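Local coordinates for GDP-L-fucose synthase (Campylobacter jejuni subsp. jejuni serotype O:2, PDB 7CXT), which reduces the 4-keto group of a GDP-linked 6-O-methyl-L-xylo-heptose with NADPH, as a member of the NAD(P)-dependent epimerase/dehydratase family, at residues L165-G170 with S180-A185. Residues are numbered along the deposited sequence; the frame is centred on the assembly and turned at random.
Sequences LNNLYG and SRVLPA. With NDP (NADPH dihydro-nicotinamide-adenine-dinucleotide phosphate), chain C.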
# COMPACT_ATOMS: atom_id res chain seq x y z
N LEU A 165 -12.46 4.41 -10.62
CA LEU A 165 -13.35 5.46 -11.09
C LEU A 165 -12.92 6.81 -10.53
O LEU A 165 -12.14 6.89 -9.57
CB LEU A 165 -14.81 5.21 -10.71
CG LEU A 165 -15.06 5.19 -9.20
CD1 LEU A 165 -16.42 5.77 -8.90
CD2 LEU A 165 -14.96 3.76 -8.66
N ASN A 166 -13.44 7.89 -11.15
CA ASN A 166 -13.10 9.25 -10.72
C ASN A 166 -14.15 9.88 -9.80
O ASN A 166 -13.93 9.93 -8.59
CB ASN A 166 -12.84 10.14 -11.93
CG ASN A 166 -11.43 9.98 -12.46
OD1 ASN A 166 -10.48 9.87 -11.67
ND2 ASN A 166 -11.28 9.89 -13.77
N ASN A 167 -15.25 10.41 -10.33
CA ASN A 167 -16.28 11.03 -9.50
C ASN A 167 -17.56 10.23 -9.62
O ASN A 167 -18.01 9.92 -10.72
CB ASN A 167 -16.57 12.48 -9.90
CG ASN A 167 -15.39 13.39 -9.70
OD1 ASN A 167 -14.65 13.69 -10.64
ND2 ASN A 167 -15.20 13.83 -8.47
N LEU A 168 -18.16 9.91 -8.48
CA LEU A 168 -19.41 9.18 -8.41
C LEU A 168 -20.56 10.14 -8.12
O LEU A 168 -20.41 11.13 -7.41
CB LEU A 168 -19.35 8.12 -7.31
CG LEU A 168 -19.93 6.71 -7.43
CD1 LEU A 168 -20.44 6.23 -6.07
CD2 LEU A 168 -21.00 6.56 -8.51
N TYR A 169 -21.72 9.82 -8.68
CA TYR A 169 -22.97 10.43 -8.27
C TYR A 169 -24.05 9.39 -8.52
O TYR A 169 -23.81 8.36 -9.14
CB TYR A 169 -23.25 11.75 -9.01
CG TYR A 169 -23.66 11.58 -10.45
CD1 TYR A 169 -22.74 11.21 -11.42
CD2 TYR A 169 -24.97 11.82 -10.86
CE1 TYR A 169 -23.10 11.06 -12.75
CE2 TYR A 169 -25.35 11.67 -12.19
CZ TYR A 169 -24.42 11.29 -13.12
OH TYR A 169 -24.80 11.13 -14.43
N GLY A 170 -25.24 9.65 -8.01
CA GLY A 170 -26.24 8.62 -8.20
C GLY A 170 -27.60 9.11 -7.81
O GLY A 170 -27.77 10.21 -7.26
N SER A 180 -18.37 16.49 1.16
CA SER A 180 -18.91 17.23 0.02
C SER A 180 -18.48 16.55 -1.28
O SER A 180 -17.44 16.87 -1.86
CB SER A 180 -18.47 18.68 0.06
OG SER A 180 -17.08 18.80 0.36
N ARG A 181 -19.27 15.57 -1.72
CA ARG A 181 -19.06 15.02 -3.05
C ARG A 181 -19.50 16.03 -4.11
O ARG A 181 -20.51 16.71 -3.96
CB ARG A 181 -19.81 13.70 -3.21
CG ARG A 181 -18.90 12.51 -2.88
CD ARG A 181 -19.48 11.17 -3.30
NE ARG A 181 -20.40 10.63 -2.30
CZ ARG A 181 -20.01 9.92 -1.24
NH1 ARG A 181 -20.91 9.47 -0.38
NH2 ARG A 181 -18.73 9.67 -1.05
N VAL A 182 -18.72 16.12 -5.19
CA VAL A 182 -18.78 17.27 -6.09
C VAL A 182 -20.19 17.44 -6.68
O VAL A 182 -20.85 18.45 -6.46
CB VAL A 182 -17.73 17.15 -7.20
CG1 VAL A 182 -17.90 18.25 -8.24
CG2 VAL A 182 -16.32 17.17 -6.60
N LEU A 183 -20.62 16.46 -7.47
CA LEU A 183 -21.89 16.63 -8.18
C LEU A 183 -23.10 16.71 -7.25
O LEU A 183 -23.91 17.63 -7.42
CB LEU A 183 -22.04 15.53 -9.25
CG LEU A 183 -23.07 15.79 -10.36
CD1 LEU A 183 -23.20 17.28 -10.67
CD2 LEU A 183 -22.72 15.02 -11.64
N PRO A 184 -23.29 15.82 -6.26
CA PRO A 184 -24.44 16.00 -5.37
C PRO A 184 -24.45 17.34 -4.65
O PRO A 184 -25.51 17.96 -4.50
CB PRO A 184 -24.31 14.83 -4.39
CG PRO A 184 -23.61 13.77 -5.18
CD PRO A 184 -22.66 14.49 -6.08
N ALA A 185 -23.28 17.84 -4.26
CA ALA A 185 -23.24 19.10 -3.53
C ALA A 185 -23.58 20.27 -4.45
O ALA A 185 -24.33 21.18 -4.05
CB ALA A 185 -21.87 19.30 -2.88
PA NDP C . -19.32 6.36 0.59
O1A NDP C . -18.33 7.13 1.40
O2A NDP C . -20.49 7.05 -0.06
O5B NDP C . -19.94 5.16 1.53
C5B NDP C . -18.86 4.49 2.06
C4B NDP C . -19.45 3.42 3.00
O4B NDP C . -18.41 2.77 3.72
C3B NDP C . -20.39 4.13 4.00
O3B NDP C . -21.63 3.46 4.06
C2B NDP C . -19.63 3.95 5.34
O2B NDP C . -20.42 3.71 6.37
C1B NDP C . -18.87 2.63 5.03
N9A NDP C . -17.72 2.48 5.91
C8A NDP C . -16.59 3.32 6.03
N7A NDP C . -15.72 2.89 6.94
C5A NDP C . -16.32 1.69 7.45
C6A NDP C . -15.91 0.77 8.43
N6A NDP C . -14.72 0.91 9.13
N1A NDP C . -16.66 -0.31 8.72
C2A NDP C . -17.84 -0.42 8.02
N3A NDP C . -18.37 0.35 7.07
C4A NDP C . -17.56 1.44 6.81
O3 NDP C . -18.33 5.60 -0.49
PN NDP C . -18.83 5.72 -2.02
O1N NDP C . -18.69 7.12 -2.46
O2N NDP C . -19.98 4.83 -2.44
O5D NDP C . -17.49 5.02 -2.91
C5D NDP C . -17.46 3.66 -2.80
C4D NDP C . -16.19 3.19 -3.51
O4D NDP C . -16.00 3.99 -4.71
C3D NDP C . -14.95 3.49 -2.59
O3D NDP C . -14.00 2.50 -2.79
C2D NDP C . -14.44 4.83 -3.14
O2D NDP C . -13.06 5.02 -2.97
C1D NDP C . -14.71 4.59 -4.64
N1N NDP C . -14.72 5.87 -5.34
C2N NDP C . -15.77 6.79 -5.17
C3N NDP C . -15.60 8.08 -5.61
C7N NDP C . -16.67 9.06 -5.44
O7N NDP C . -16.67 10.19 -5.96
N7N NDP C . -17.73 8.71 -4.62
C4N NDP C . -14.35 8.54 -6.25
C5N NDP C . -13.45 7.43 -6.60
C6N NDP C . -13.65 6.19 -6.15
P2B NDP C . -20.98 5.16 7.29
O1X NDP C . -21.86 5.75 6.25
O2X NDP C . -21.65 4.45 8.47
O3X NDP C . -19.65 5.82 7.54
O HOH W 1 -19.58 14.00 -7.63
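Leu183 lays its CD2 methyl over one face of the Tyr169 ring, 3.8 Å from the ring centroid and 14° off the normal, a CH-pi contact. Tyr169 CG sits between its backbone N and carbonyl carbon (chi1 73°), which stands the ring alongside the leucine, both side chains pointing the same way. Pro184 CD closes on Tyr169 CB at 4.1 Å, while His244 meets the ring edge-to-face and Leu333 and Met340 of helix 333-345 add to the apolar cluster. The backbones are joined through a water that donates to Leu168 O (3.0 Å) and accepts from Leu183 N (2.7 Å), an amide in the first turn of helix 182-197. In this Rossmann-type reductase, strand 167-169 follows the sheet strand 160-165 and, with the N-cap residue Arg181, borders the bound NADPH. Leu168 N donates to O7N of the NADPH carboxamide at 2.9 Å, with an N-H...O angle of 163°, and Leu168 CB packs against the same amide, consistent with fixing its rotation. The Arg181 chain, bent at chi3, carries its guanidinium to the pyrophosphate: NH2 lies 2.9 Å from NADPH O1N, an oxygen over one guanidinium face, although this side chain is poorly ordered.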